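Local coordinates for protein putative aminomethyltransferase (PDB 3TTG) that probably acts as a folate-dependent aminomethyltransferase of the glycine cleavage T-protein family, although its substrate and reaction remain to be established, at residues A[67-78]-A[90-100]; A[153-161]-A[165-175]. All coordinates share one frame; numbering follows the deposited sequence.

Interaction 1. Residues A[67-78]-A[90-100]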
loop_
_atom_site.group_PDB
_atom_site.type_symbol
_atom_site.label_atom_id
_atom_site.label_comp_id
_atom_site.label_asym_id
_atom_site.label_seq_id
_atom_site.Cartn_x
_atom_site.Cartn_y
_atom_site.Cartn_z
ATOM N N ILE A 67 -13.733 1.698 -12.037
ATOM C CA ILE A 67 -12.743 1.624 -13.132
ATOM C C ILE A 67 -13.243 2.387 -14.375
ATOM O O ILE A 67 -12.416 2.827 -15.132
ATOM C CB ILE A 67 -12.499 0.078 -13.470
ATOM C CG1 ILE A 67 -11.926 -0.676 -12.277
ATOM C CG2 ILE A 67 -11.644 -0.182 -14.726
ATOM C CD1 ILE A 67 -10.872 0.038 -11.474
ATOM N N LEU A 68 -14.571 2.472 -14.618
ATOM C CA LEU A 68 -15.170 3.120 -15.798
ATOM C C LEU A 68 -14.981 4.628 -15.803
ATOM O O LEU A 68 -14.710 5.210 -16.852
ATOM C CB LEU A 68 -16.701 2.843 -15.865
ATOM C CG LEU A 68 -17.159 1.405 -15.933
ATOM C CD1 LEU A 68 -18.702 1.331 -15.828
ATOM C CD2 LEU A 68 -16.642 0.737 -17.163
ATOM N N LYS A 69 -15.194 5.261 -14.651
ATOM C CA LYS A 69 -15.071 6.716 -14.516
ATOM C C LYS A 69 -13.626 7.189 -14.655
ATOM O O LYS A 69 -13.402 8.349 -15.039
ATOM C CB LYS A 69 -15.648 7.218 -13.167
ATOM C CG LYS A 69 -14.731 7.085 -11.917
ATOM C CD LYS A 69 -14.369 8.441 -11.265
ATOM C CE LYS A 69 -13.313 9.288 -11.964
ATOM N NZ LYS A 69 -13.852 10.223 -13.005
ATOM N N GLN A 70 -12.658 6.319 -14.288
ATOM C CA GLN A 70 -11.230 6.642 -14.303
ATOM C C GLN A 70 -10.775 7.242 -15.645
ATOM O O GLN A 70 -11.078 6.679 -16.698
ATOM C CB GLN A 70 -10.404 5.385 -13.982
ATOM C CG GLN A 70 -9.036 5.718 -13.435
ATOM C CD GLN A 70 -8.236 4.483 -13.110
ATOM O OE1 GLN A 70 -8.747 3.490 -12.594
ATOM N NE2 GLN A 70 -6.974 4.500 -13.443
ATOM N N ASP A 71 -10.021 8.367 -15.593
ATOM C CA ASP A 71 -9.502 9.069 -16.799
ATOM C C ASP A 71 -8.269 8.345 -17.424
ATOM O O ASP A 71 -7.759 7.380 -16.860
ATOM C CB ASP A 71 -9.132 10.525 -16.488
ATOM C CG ASP A 71 -10.113 11.246 -15.574
ATOM O OD1 ASP A 71 -10.145 10.919 -14.358
ATOM O OD2 ASP A 71 -10.851 12.131 -16.071
ATOM N N GLU A 72 -7.815 8.822 -18.596
ATOM C CA GLU A 72 -6.737 8.204 -19.384
ATOM C C GLU A 72 -5.367 8.102 -18.682
ATOM O O GLU A 72 -4.747 7.043 -18.761
ATOM C CB GLU A 72 -6.542 8.911 -20.759
ATOM C CG GLU A 72 -6.333 10.426 -20.749
ATOM C CD GLU A 72 -6.072 11.019 -22.123
ATOM O OE1 GLU A 72 -4.887 11.104 -22.525
ATOM O OE2 GLU A 72 -7.055 11.409 -22.795
ATOM N N LYS A 73 -4.858 9.165 -18.048
ATOM C CA LYS A 73 -3.519 9.048 -17.417
ATOM C C LYS A 73 -3.654 9.024 -15.867
ATOM O O LYS A 73 -2.734 9.395 -15.158
ATOM C CB LYS A 73 -2.617 10.205 -17.883
ATOM C CG LYS A 73 -2.303 10.193 -19.374
ATOM C CD LYS A 73 -1.572 11.485 -19.796
ATOM C CE LYS A 73 -1.375 11.607 -21.292
ATOM N NZ LYS A 73 -0.834 12.943 -21.666
ATOM N N SER A 74 -4.772 8.525 -15.352
ATOM C CA SER A 74 -4.999 8.466 -13.937
ATOM C C SER A 74 -4.657 7.097 -13.393
ATOM O O SER A 74 -4.723 6.053 -14.085
ATOM C CB SER A 74 -6.447 8.825 -13.605
ATOM O OG SER A 74 -6.513 9.482 -12.341
ATOM N N LEU A 75 -4.358 7.094 -12.095
ATOM C CA LEU A 75 -4.135 5.881 -11.364
ATOM C C LEU A 75 -5.228 5.763 -10.305
ATOM O O LEU A 75 -5.543 6.751 -9.663
ATOM C CB LEU A 75 -2.781 5.933 -10.694
ATOM C CG LEU A 75 -2.266 4.639 -10.104
ATOM C CD1 LEU A 75 -1.785 3.744 -11.152
ATOM C CD2 LEU A 75 -1.135 4.940 -9.161
ATOM N N SER A 76 -5.722 4.571 -10.061
ATOM C CA SER A 76 -6.675 4.370 -8.963
ATOM C C SER A 76 -6.269 3.156 -8.149
ATOM O O SER A 76 -5.449 2.348 -8.602
ATOM C CB SER A 76 -8.078 4.205 -9.527
ATOM O OG SER A 76 -8.081 2.935 -10.125
ATOM N N TYR A 77 -6.635 3.165 -6.872
ATOM C CA TYR A 77 -6.427 2.071 -5.980
ATOM C C TYR A 77 -7.724 1.267 -5.931
ATOM O O TYR A 77 -8.819 1.849 -5.962
ATOM C CB TYR A 77 -6.128 2.603 -4.611
ATOM C CG TYR A 77 -5.685 1.560 -3.638
ATOM C CD1 TYR A 77 -4.484 0.903 -3.801
ATOM C CD2 TYR A 77 -6.398 1.330 -2.474
ATOM C CE1 TYR A 77 -4.017 0.013 -2.852
ATOM C CE2 TYR A 77 -5.948 0.436 -1.520
ATOM C CZ TYR A 77 -4.770 -0.244 -1.721
ATOM O OH TYR A 77 -4.339 -1.108 -0.746
ATOM N N SER A 78 -7.603 -0.009 -5.866
ATOM C CA SER A 78 -8.773 -0.887 -5.710
ATOM C C SER A 78 -8.466 -2.079 -4.871
ATOM O O SER A 78 -7.334 -2.569 -4.854
ATOM C CB SER A 78 -9.243 -1.405 -7.068
ATOM O OG SER A 78 -10.516 -2.040 -6.982
ATOM N N ASP A 90 -5.193 -6.134 -3.203
ATOM C CA ASP A 90 -5.290 -4.744 -3.560
ATOM C C ASP A 90 -4.574 -4.640 -4.924
ATOM O O ASP A 90 -3.910 -5.567 -5.326
ATOM C CB ASP A 90 -4.747 -3.777 -2.494
ATOM C CG ASP A 90 -3.236 -3.799 -2.290
ATOM O OD1 ASP A 90 -2.576 -4.601 -2.926
ATOM O OD2 ASP A 90 -2.724 -2.928 -1.597
ATOM N N ALA A 91 -4.817 -3.607 -5.679
ATOM C CA ALA A 91 -4.087 -3.343 -6.925
ATOM C C ALA A 91 -4.067 -1.849 -7.240
ATOM O O ALA A 91 -5.059 -1.165 -6.999
ATOM C CB ALA A 91 -4.729 -4.100 -8.091
ATOM N N TRP A 92 -3.032 -1.407 -7.925
ATOM C CA TRP A 92 -2.968 -0.113 -8.582
ATOM C C TRP A 92 -3.483 -0.373 -9.970
ATOM O O TRP A 92 -3.097 -1.387 -10.593
ATOM C CB TRP A 92 -1.560 0.499 -8.572
ATOM C CG TRP A 92 -1.088 0.800 -7.197
ATOM C CD1 TRP A 92 -0.210 0.077 -6.452
ATOM C CD2 TRP A 92 -1.636 1.799 -6.315
ATOM N NE1 TRP A 92 -0.156 0.572 -5.169
ATOM C CE2 TRP A 92 -0.992 1.652 -5.069
ATOM C CE3 TRP A 92 -2.521 2.874 -6.499
ATOM C CZ2 TRP A 92 -1.233 2.514 -3.994
ATOM C CZ3 TRP A 92 -2.814 3.692 -5.408
ATOM C CH2 TRP A 92 -2.134 3.535 -4.182
ATOM N N CYS A 93 -4.352 0.509 -10.464
ATOM C CA CYS A 93 -5.036 0.350 -11.740
ATOM C C CYS A 93 -4.802 1.569 -12.627
ATOM O O CYS A 93 -5.107 2.694 -12.225
ATOM C CB CYS A 93 -6.534 0.114 -11.531
ATOM S SG CYS A 93 -6.951 -1.054 -10.205
ATOM N N GLY A 94 -4.346 1.317 -13.847
ATOM C CA GLY A 94 -4.109 2.337 -14.855
ATOM C C GLY A 94 -4.707 1.975 -16.195
ATOM O O GLY A 94 -5.000 0.822 -16.444
ATOM N N ASN A 95 -4.858 2.941 -17.084
ATOM C CA ASN A 95 -5.342 2.738 -18.458
ATOM C C ASN A 95 -4.294 3.195 -19.443
ATOM O O ASN A 95 -3.726 4.266 -19.258
ATOM C CB ASN A 95 -6.616 3.543 -18.724
ATOM C CG ASN A 95 -7.714 3.300 -17.741
ATOM O OD1 ASN A 95 -8.624 2.501 -17.978
ATOM N ND2 ASN A 95 -7.656 3.985 -16.617
ATOM N N PHE A 96 -4.079 2.453 -20.517
ATOM C CA PHE A 96 -3.161 2.884 -21.559
ATOM C C PHE A 96 -3.603 2.263 -22.820
ATOM O O PHE A 96 -3.805 1.050 -22.832
ATOM C CB PHE A 96 -1.693 2.538 -21.248
ATOM C CG PHE A 96 -0.766 3.412 -22.058
ATOM C CD1 PHE A 96 -0.469 4.705 -21.645
ATOM C CD2 PHE A 96 -0.303 2.998 -23.295
ATOM C CE1 PHE A 96 0.295 5.551 -22.441
ATOM C CE2 PHE A 96 0.474 3.844 -24.085
ATOM C CZ PHE A 96 0.768 5.111 -23.654
ATOM N N GLU A 97 -3.782 3.081 -23.891
ATOM C CA GLU A 97 -4.291 2.611 -25.168
ATOM C C GLU A 97 -5.638 1.878 -24.892
ATOM O O GLU A 97 -6.445 2.378 -24.100
ATOM C CB GLU A 97 -3.244 1.713 -25.904
ATOM C CG GLU A 97 -2.074 2.440 -26.541
ATOM C CD GLU A 97 -1.267 1.539 -27.462
ATOM O OE1 GLU A 97 -0.403 0.785 -26.955
ATOM O OE2 GLU A 97 -1.547 1.540 -28.684
ATOM N N ASP A 98 -5.799 0.660 -25.423
ATOM C CA ASP A 98 -6.967 -0.188 -25.256
ATOM C C ASP A 98 -6.659 -1.291 -24.220
ATOM O O ASP A 98 -7.052 -2.431 -24.419
ATOM C CB ASP A 98 -7.317 -0.808 -26.634
ATOM C CG ASP A 98 -7.675 0.237 -27.677
ATOM O OD1 ASP A 98 -8.681 0.964 -27.468
ATOM O OD2 ASP A 98 -6.947 0.333 -28.700
ATOM N N LYS A 99 -5.897 -0.970 -23.169
ATOM C CA LYS A 99 -5.543 -1.929 -22.116
ATOM C C LYS A 99 -5.762 -1.358 -20.724
ATOM O O LYS A 99 -5.586 -0.166 -20.507
ATOM C CB LYS A 99 -4.077 -2.385 -22.226
ATOM C CG LYS A 99 -3.836 -3.380 -23.325
ATOM C CD LYS A 99 -2.433 -4.011 -23.244
ATOM C CE LYS A 99 -1.385 -3.319 -24.094
ATOM N NZ LYS A 99 -1.225 -3.983 -25.410
ATOM N N ILE A 100 -6.113 -2.237 -19.760
ATOM C CA ILE A 100 -6.180 -1.877 -18.337
ATOM C C ILE A 100 -4.948 -2.520 -17.710
ATOM O O ILE A 100 -4.700 -3.698 -17.965
ATOM C CB ILE A 100 -7.517 -2.282 -17.643
ATOM C CG1 ILE A 100 -8.707 -1.508 -18.283
ATOM C CG2 ILE A 100 -7.459 -1.941 -16.147
ATOM C CD1 ILE A 100 -10.174 -2.100 -17.995
HETATM O O HOH W 1 -4.454 5.614 -16.757
#
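Tyr77 and Asp90 meet across the two strands through a short hydrogen bond, Tyr77 OH to Asp90 OD2 at 2.6 Å. The bond uses the carboxylate's anti lone pair. OD2 itself lies near the plane of the phenol ring, at its edge. On the same face of the sheet, Tyr77 CD1 rests over one face of the Trp92 indole, 3.5 Å from CH2 and offset toward the rim; the two six-membered rings are inclined at 49°, which is neither a stack nor a T-shape. Leu75 CD2 continues this apolar row, 3.6 Å from Trp92 CE3.

On the face of Ser76 and Cys93, the loop residue Gln70 reaches in. Its side chain is extended, with CG anti to the backbone N (chi1 -157°), and brings Gln70 NE2 to Cys93 O at 2.9 Å from above the carbonyl plane. Ser76 N reaches that same oxygen within the plane, so two donors grip it. NE2 also donates to Ser74 O, and Ser76 OG donates to Gln70 OE1 at 2.6 Å; together these three bonds fix the amide's orientation. Farther along, a water accepts from Asn95 N and lies close to Glu72 O and Ser74 O, between the type I turn Asp71-Ser74 and the neighbouring strand.

Reciprocal backbone bonds join Ser76 with Cys93 and Ser78 with Ala91, while the strand axes run at 152°. In the outer shell, Arg45 forms a salt bridge with Asp90 OD1, and Gln65 N bonds Ser78 OG. This is the antiparallel register of a β-hairpin at the edge of the five-stranded sheet in the folate-binding domain.

Interaction 2. Residues A[153-161]-A[165-175]; sequences FDNNFSGSS and LKNGGYVLIHP
Ser161 and Ile173 form the tight end of this contact. Ile173 N donates to Ser161 O at 2.8 Å with an almost straight N-H...O angle of 173°, and Ser161 N returns a bond to Ile173 O at 3.0 Å. The side chains are also in contact: Ser161 OG lies 3.4 Å from Ile173 CG1. With chi1 at 65°, that hydroxyl turns back within its own segment and donates to Ser158 O, nearly in line with the C=O bond. Ser158 O in turn sits 3.4 Å from Ile173 CB, and Gly159 CA touches Ile173 CG2, so the chain at Ser158 and Gly159 lies against the isoleucine. A weak bond from Ser160 N to His174 O extends the pairing, and Ser160 OG touches the Pro175 ring.

At the other end the segments meet through side chains rather than backbone bonds. Leu165 CD2 stands over one face of the Phe153 ring, 3.8 Å from its centroid and 14° off the normal, a CH-π contact. Beyond it, toward solvent, Asp154 OD2 and Lys166 NZ make a long salt bridge of 3.2 Å between two exposed residues, and Asp154 is poorly ordered, so this bridge is likely to be mobile.

Ser160 and Ser161 both face Ile173, with Ser160 in the left-handed region, which makes this a G1 β-bulge, here opening the edge strand 161-164 of the mixed sheet beside strand 170-173.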
loop_
_atom_site.group_PDB
_atom_site.type_symbol
_atom_site.label_atom_id
_atom_site.label_comp_id
_atom_site.label_asym_id
_atom_site.label_seq_id
_atom_site.Cartn_x
_atom_site.Cartn_y
_atom_site.Cartn_z
ATOM N N PHE A 153 13.341 11.728 -16.814
ATOM C CA PHE A 153 12.368 11.690 -17.909
ATOM C C PHE A 153 11.807 13.054 -18.263
ATOM O O PHE A 153 11.890 13.997 -17.485
ATOM C CB PHE A 153 11.199 10.759 -17.503
ATOM C CG PHE A 153 11.629 9.455 -16.868
ATOM C CD1 PHE A 153 12.278 8.480 -17.612
ATOM C CD2 PHE A 153 11.399 9.210 -15.523
ATOM C CE1 PHE A 153 12.675 7.277 -17.029
ATOM C CE2 PHE A 153 11.812 8.012 -14.933
ATOM C CZ PHE A 153 12.437 7.046 -15.694
ATOM N N ASP A 154 11.167 13.126 -19.423
ATOM C CA ASP A 154 10.599 14.365 -19.961
ATOM C C ASP A 154 9.100 14.488 -19.632
ATOM O O ASP A 154 8.483 13.556 -19.110
ATOM C CB ASP A 154 10.805 14.431 -21.499
ATOM C CG ASP A 154 12.157 13.939 -22.011
ATOM O OD1 ASP A 154 13.149 14.006 -21.243
ATOM O OD2 ASP A 154 12.219 13.476 -23.172
ATOM N N ASN A 155 8.532 15.658 -19.973
ATOM C CA ASN A 155 7.135 16.079 -19.817
ATOM C C ASN A 155 6.830 16.459 -18.326
ATOM O O ASN A 155 7.486 17.390 -17.842
ATOM C CB ASN A 155 6.132 15.066 -20.417
ATOM C CG ASN A 155 6.240 14.960 -21.927
ATOM O OD1 ASN A 155 5.743 15.820 -22.667
ATOM N ND2 ASN A 155 6.916 13.930 -22.429
ATOM N N ASN A 156 5.846 15.828 -17.617
ATOM C CA ASN A 156 5.477 16.324 -16.285
ATOM C C ASN A 156 4.719 15.288 -15.447
ATOM O O ASN A 156 4.196 14.305 -15.984
ATOM C CB ASN A 156 4.640 17.613 -16.398
ATOM C CG ASN A 156 3.431 17.499 -17.317
ATOM O OD1 ASN A 156 3.478 16.868 -18.387
ATOM N ND2 ASN A 156 2.322 18.134 -16.939
ATOM N N PHE A 157 4.702 15.496 -14.112
ATOM C CA PHE A 157 4.163 14.500 -13.191
ATOM C C PHE A 157 3.391 15.078 -11.998
ATOM O O PHE A 157 3.686 16.171 -11.495
ATOM C CB PHE A 157 5.322 13.635 -12.673
ATOM C CG PHE A 157 6.147 12.922 -13.734
ATOM C CD1 PHE A 157 5.809 11.648 -14.159
ATOM C CD2 PHE A 157 7.311 13.486 -14.228
ATOM C CE1 PHE A 157 6.624 10.949 -15.056
ATOM C CE2 PHE A 157 8.101 12.804 -15.159
ATOM C CZ PHE A 157 7.744 11.549 -15.578
ATOM N N SER A 158 2.417 14.278 -11.509
ATOM C CA SER A 158 1.580 14.650 -10.360
ATOM C C SER A 158 1.023 13.425 -9.705
ATOM O O SER A 158 1.079 12.357 -10.287
ATOM C CB SER A 158 0.428 15.568 -10.787
ATOM O OG SER A 158 -0.345 14.990 -11.821
ATOM N N GLY A 159 0.492 13.594 -8.495
ATOM C CA GLY A 159 -0.127 12.523 -7.720
ATOM C C GLY A 159 -1.260 11.846 -8.473
ATOM O O GLY A 159 -1.899 12.477 -9.300
ATOM N N SER A 160 -1.526 10.587 -8.177
ATOM C CA SER A 160 -2.580 9.759 -8.787
ATOM C C SER A 160 -2.429 9.684 -10.318
ATOM O O SER A 160 -3.406 9.887 -11.036
ATOM C CB SER A 160 -3.974 10.302 -8.443
ATOM O OG SER A 160 -4.148 10.480 -7.054
ATOM N N SER A 161 -1.222 9.392 -10.823
ATOM C CA SER A 161 -1.035 9.343 -12.269
ATOM C C SER A 161 -0.403 8.069 -12.694
ATOM O O SER A 161 0.311 7.407 -11.925
ATOM C CB SER A 161 -0.219 10.533 -12.793
ATOM O OG SER A 161 1.104 10.514 -12.297
ATOM N N LEU A 165 6.324 5.487 -20.272
ATOM C CA LEU A 165 7.578 6.174 -20.566
ATOM C C LEU A 165 7.849 6.031 -22.100
ATOM O O LEU A 165 7.446 5.034 -22.714
ATOM C CB LEU A 165 8.729 5.601 -19.714
ATOM C CG LEU A 165 8.592 5.790 -18.226
ATOM C CD1 LEU A 165 9.602 4.959 -17.456
ATOM C CD2 LEU A 165 8.702 7.257 -17.862
ATOM N N LYS A 166 8.474 7.022 -22.707
ATOM C CA LYS A 166 8.666 6.996 -24.182
ATOM C C LYS A 166 9.546 5.806 -24.623
ATOM O O LYS A 166 9.332 5.208 -25.681
ATOM C CB LYS A 166 9.213 8.333 -24.718
ATOM C CG LYS A 166 10.558 8.806 -24.194
ATOM C CD LYS A 166 11.120 9.963 -25.058
ATOM C CE LYS A 166 10.251 11.212 -25.094
ATOM N NZ LYS A 166 10.923 12.328 -25.819
ATOM N N ASN A 167 10.468 5.432 -23.753
ATOM C CA ASN A 167 11.379 4.298 -23.924
ATOM C C ASN A 167 10.730 2.920 -23.622
ATOM O O ASN A 167 11.366 1.893 -23.838
ATOM C CB ASN A 167 12.583 4.502 -22.980
ATOM C CG ASN A 167 12.197 4.872 -21.549
ATOM O OD1 ASN A 167 12.060 6.087 -21.232
ATOM N ND2 ASN A 167 11.892 3.850 -20.699
ATOM N N GLY A 168 9.498 2.898 -23.128
ATOM C CA GLY A 168 8.837 1.666 -22.721
ATOM C C GLY A 168 8.835 1.680 -21.203
ATOM O O GLY A 168 9.663 2.337 -20.571
ATOM N N GLY A 169 7.937 0.964 -20.612
ATOM C CA GLY A 169 7.855 0.995 -19.153
ATOM C C GLY A 169 6.859 2.025 -18.658
ATOM O O GLY A 169 6.229 2.728 -19.446
ATOM N N TYR A 170 6.664 2.076 -17.362
ATOM C CA TYR A 170 5.565 2.863 -16.795
ATOM C C TYR A 170 5.941 3.539 -15.504
ATOM O O TYR A 170 6.773 3.033 -14.749
ATOM C CB TYR A 170 4.334 1.938 -16.498
ATOM C CG TYR A 170 3.823 1.151 -17.676
ATOM C CD1 TYR A 170 2.869 1.688 -18.535
ATOM C CD2 TYR A 170 4.379 -0.077 -18.015
ATOM C CE1 TYR A 170 2.441 1.001 -19.667
ATOM C CE2 TYR A 170 3.972 -0.765 -19.161
ATOM C CZ TYR A 170 3.020 -0.210 -19.998
ATOM O OH TYR A 170 2.602 -0.856 -21.138
ATOM N N VAL A 171 5.232 4.609 -15.176
ATOM C CA VAL A 171 5.412 5.238 -13.875
ATOM C C VAL A 171 4.059 5.354 -13.227
ATOM O O VAL A 171 3.124 5.885 -13.829
ATOM C CB VAL A 171 6.121 6.612 -13.903
ATOM C CG1 VAL A 171 6.387 7.108 -12.478
ATOM C CG2 VAL A 171 7.423 6.526 -14.657
ATOM N N LEU A 172 3.974 4.908 -11.995
ATOM C CA LEU A 172 2.816 5.037 -11.129
ATOM C C LEU A 172 3.151 6.081 -10.077
ATOM O O LEU A 172 4.092 5.848 -9.277
ATOM C CB LEU A 172 2.471 3.729 -10.404
ATOM C CG LEU A 172 1.904 2.515 -11.192
ATOM C CD1 LEU A 172 2.819 2.114 -12.337
ATOM C CD2 LEU A 172 1.731 1.322 -10.270
ATOM N N ILE A 173 2.369 7.157 -9.987
ATOM C CA ILE A 173 2.522 8.107 -8.887
ATOM C C ILE A 173 1.300 7.910 -8.054
ATOM O O ILE A 173 0.195 8.159 -8.529
ATOM C CB ILE A 173 2.730 9.571 -9.252
ATOM C CG1 ILE A 173 3.790 9.794 -10.327
ATOM C CG2 ILE A 173 3.038 10.380 -7.992
ATOM C CD1 ILE A 173 5.065 9.347 -10.045
ATOM N N HIS A 174 1.477 7.452 -6.839
ATOM C CA HIS A 174 0.337 7.170 -5.975
ATOM C C HIS A 174 -0.440 8.445 -5.636
ATOM O O HIS A 174 0.136 9.549 -5.558
ATOM C CB HIS A 174 0.799 6.549 -4.632
ATOM C CG HIS A 174 1.425 5.190 -4.677
ATOM N ND1 HIS A 174 1.461 4.388 -3.558
ATOM C CD2 HIS A 174 2.114 4.572 -5.666
ATOM C CE1 HIS A 174 2.171 3.316 -3.896
ATOM N NE2 HIS A 174 2.562 3.377 -5.154
ATOM N N PRO A 175 -1.700 8.309 -5.237
ATOM C CA PRO A 175 -2.370 9.461 -4.591
ATOM C C PRO A 175 -1.625 9.827 -3.321
ATOM O O PRO A 175 -1.048 8.946 -2.657
ATOM C CB PRO A 175 -3.779 8.945 -4.272
ATOM C CG PRO A 175 -3.751 7.527 -4.483
ATOM C CD PRO A 175 -2.550 7.110 -5.235
#

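In the fold
Interaction 1 closes before interaction 2 opens along the chain, and their centres lie 13 Å apart, on the same side of the molecule's centre. Each belongs to a different sheet of the folate-binding region: 67-78 with 90-100 forms an edge of the antiparallel sheet, 153-161 with 165-175 an edge of the mixed one. The sheets meet through the edge at Leu75 and through Trp92 of the next strand. Leu75 N lies 3.1 Å from Ser160 O, a probable hydrogen bond between a residue near the start of one edge strand and the residue just before the other, while Trp92 CZ3 packs 3.4 Å from Pro175 CD and its ring also meets that of His174.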